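Local coordinates for protein plantacyanin (Spinacia oleracea, PDB 1F56) that probably carries electrons as a small blue copper protein of the phytocyanin family, with a single copper ion bound in a cupredoxin beta barrel, at residues N35-N40 and A53-S58. Sequence-based numbering, arbitrary orientation.
Sequences NVVAVN and ARTYSS
Ala53 reaches across to segment 35-40 with its methyl group: Ala53 CB lies 3.6 Å from the carbonyl oxygen Ala38 O and also meets Val37 CG1. That carbonyl does not bond directly to the partner strand; a water donates to Ala38 O and accepts from Arg54 N, bridging the two backbones. Arg54 takes part through its backbone; Ala38 N donates to Arg54 O at 3.1 Å, while the guanidinium end leads away from the partner strand. Thr55 is the antiparallel, non-hydrogen-bonded partner of Val37, and here the CA atoms of the pair, Val37 CA and Thr55 CA, come within 4.5 Å. Thr55 OG1, anti to the carbonyl carbon (chi1 -74°), lies 3.7 Å from Val37 CG2, the two side chains crossing at a slant. Tyr56 and Val36 form a hydrogen-bonded pair, in which Val36 N donates to Tyr56 O over 2.9 Å in a nearly straight bond. Tyr56 N returns a more bent bond to Val36 O, with 145° at the hydrogen. Val36 O also lies near the plane of the tyrosine ring, at its edge, where Tyr56 CD1 is 3.5 Å from Val36 O. Beyond the paired residues, Ser57 OG only brushes Asn35 CB; the Asn35 amide turns instead to Ser75, its ND2 bonding Ser75 OG, close to the copper ligand Cys74.

This antiparallel pairing forms one margin of a cupredoxin sheet, with strand 54-56 outermost and strand 36-39 bonded on its other side to strand 68-73. Val36 and Tyr56 both touch Asp61 and Ile63 of strand 60-64 in the other sheet, whereas Asn40, past the end of the pairing, N-caps helix 41-45.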
# COMPACT_ATOMS: atom_id res chain seq x y z
N ASN A 35 1.54 -4.51 -8.05
CA ASN A 35 0.60 -5.19 -7.17
C ASN A 35 0.66 -4.45 -5.84
O ASN A 35 1.52 -3.57 -5.64
CB ASN A 35 0.95 -6.69 -7.02
CG ASN A 35 2.22 -6.93 -6.25
OD1 ASN A 35 2.89 -6.01 -5.80
ND2 ASN A 35 2.56 -8.21 -6.10
N VAL A 36 -0.29 -4.76 -4.95
CA VAL A 36 -0.33 -4.15 -3.63
C VAL A 36 -0.38 -5.29 -2.62
O VAL A 36 -1.31 -6.09 -2.62
CB VAL A 36 -1.59 -3.28 -3.44
CG1 VAL A 36 -1.54 -2.61 -2.07
CG2 VAL A 36 -1.69 -2.26 -4.57
N VAL A 37 0.63 -5.37 -1.77
CA VAL A 37 0.68 -6.42 -0.77
C VAL A 37 0.61 -5.76 0.61
O VAL A 37 1.39 -4.85 0.89
CB VAL A 37 2.00 -7.23 -0.88
CG1 VAL A 37 1.96 -8.44 0.06
CG2 VAL A 37 2.21 -7.69 -2.34
N ALA A 38 -0.35 -6.19 1.44
CA ALA A 38 -0.51 -5.67 2.80
C ALA A 38 0.43 -6.49 3.66
O ALA A 38 0.25 -7.70 3.81
CB ALA A 38 -1.98 -5.83 3.28
N VAL A 39 1.42 -5.84 4.25
CA VAL A 39 2.42 -6.54 5.04
C VAL A 39 2.48 -6.03 6.47
O VAL A 39 1.74 -5.13 6.84
CB VAL A 39 3.83 -6.37 4.38
CG1 VAL A 39 3.79 -6.85 2.94
CG2 VAL A 39 4.25 -4.90 4.40
N ASN A 40 3.38 -6.60 7.28
CA ASN A 40 3.53 -6.14 8.66
C ASN A 40 4.74 -5.20 8.72
O ASN A 40 5.40 -4.96 7.70
CB ASN A 40 3.72 -7.33 9.61
CG ASN A 40 4.90 -8.21 9.22
OD1 ASN A 40 5.58 -7.98 8.22
ND2 ASN A 40 5.14 -9.25 10.01
N ALA A 53 0.64 -13.18 3.47
CA ALA A 53 0.26 -11.79 3.20
C ALA A 53 -0.75 -11.72 2.05
O ALA A 53 -0.70 -12.53 1.11
CB ALA A 53 1.49 -10.97 2.85
N ARG A 54 -1.66 -10.75 2.11
CA ARG A 54 -2.68 -10.62 1.08
C ARG A 54 -2.24 -9.73 -0.07
O ARG A 54 -1.73 -8.64 0.14
CB ARG A 54 -4.00 -10.12 1.68
CG ARG A 54 -4.57 -11.11 2.72
CD ARG A 54 -6.02 -10.87 3.09
NE ARG A 54 -6.49 -11.80 4.12
CZ ARG A 54 -6.64 -13.11 3.97
NH1 ARG A 54 -6.36 -13.69 2.81
NH2 ARG A 54 -7.08 -13.85 4.97
N THR A 55 -2.44 -10.22 -1.28
CA THR A 55 -2.07 -9.50 -2.51
C THR A 55 -3.32 -8.99 -3.24
O THR A 55 -4.37 -9.64 -3.25
CB THR A 55 -1.25 -10.44 -3.46
OG1 THR A 55 0.07 -10.60 -2.93
CG2 THR A 55 -1.15 -9.87 -4.86
N TYR A 56 -3.21 -7.79 -3.82
CA TYR A 56 -4.30 -7.16 -4.57
C TYR A 56 -3.66 -6.80 -5.91
O TYR A 56 -2.54 -6.28 -5.95
CB TYR A 56 -4.85 -5.93 -3.84
CG TYR A 56 -5.38 -6.23 -2.45
CD1 TYR A 56 -4.52 -6.25 -1.34
CD2 TYR A 56 -6.71 -6.56 -2.26
CE1 TYR A 56 -4.99 -6.60 -0.07
CE2 TYR A 56 -7.19 -6.91 -0.99
CZ TYR A 56 -6.33 -6.93 0.08
OH TYR A 56 -6.80 -7.33 1.32
N SER A 57 -4.36 -7.06 -7.01
CA SER A 57 -3.75 -6.85 -8.32
C SER A 57 -4.65 -6.30 -9.41
O SER A 57 -4.31 -6.42 -10.58
CB SER A 57 -3.18 -8.19 -8.82
OG SER A 57 -2.46 -8.85 -7.79
N SER A 58 -5.76 -5.68 -9.05
CA SER A 58 -6.69 -5.21 -10.07
C SER A 58 -6.43 -3.85 -10.71
O SER A 58 -7.08 -3.51 -11.71
CB SER A 58 -8.11 -5.18 -9.51
OG SER A 58 -8.22 -4.07 -8.66
O HOH W 1 -1.74 -9.30 4.72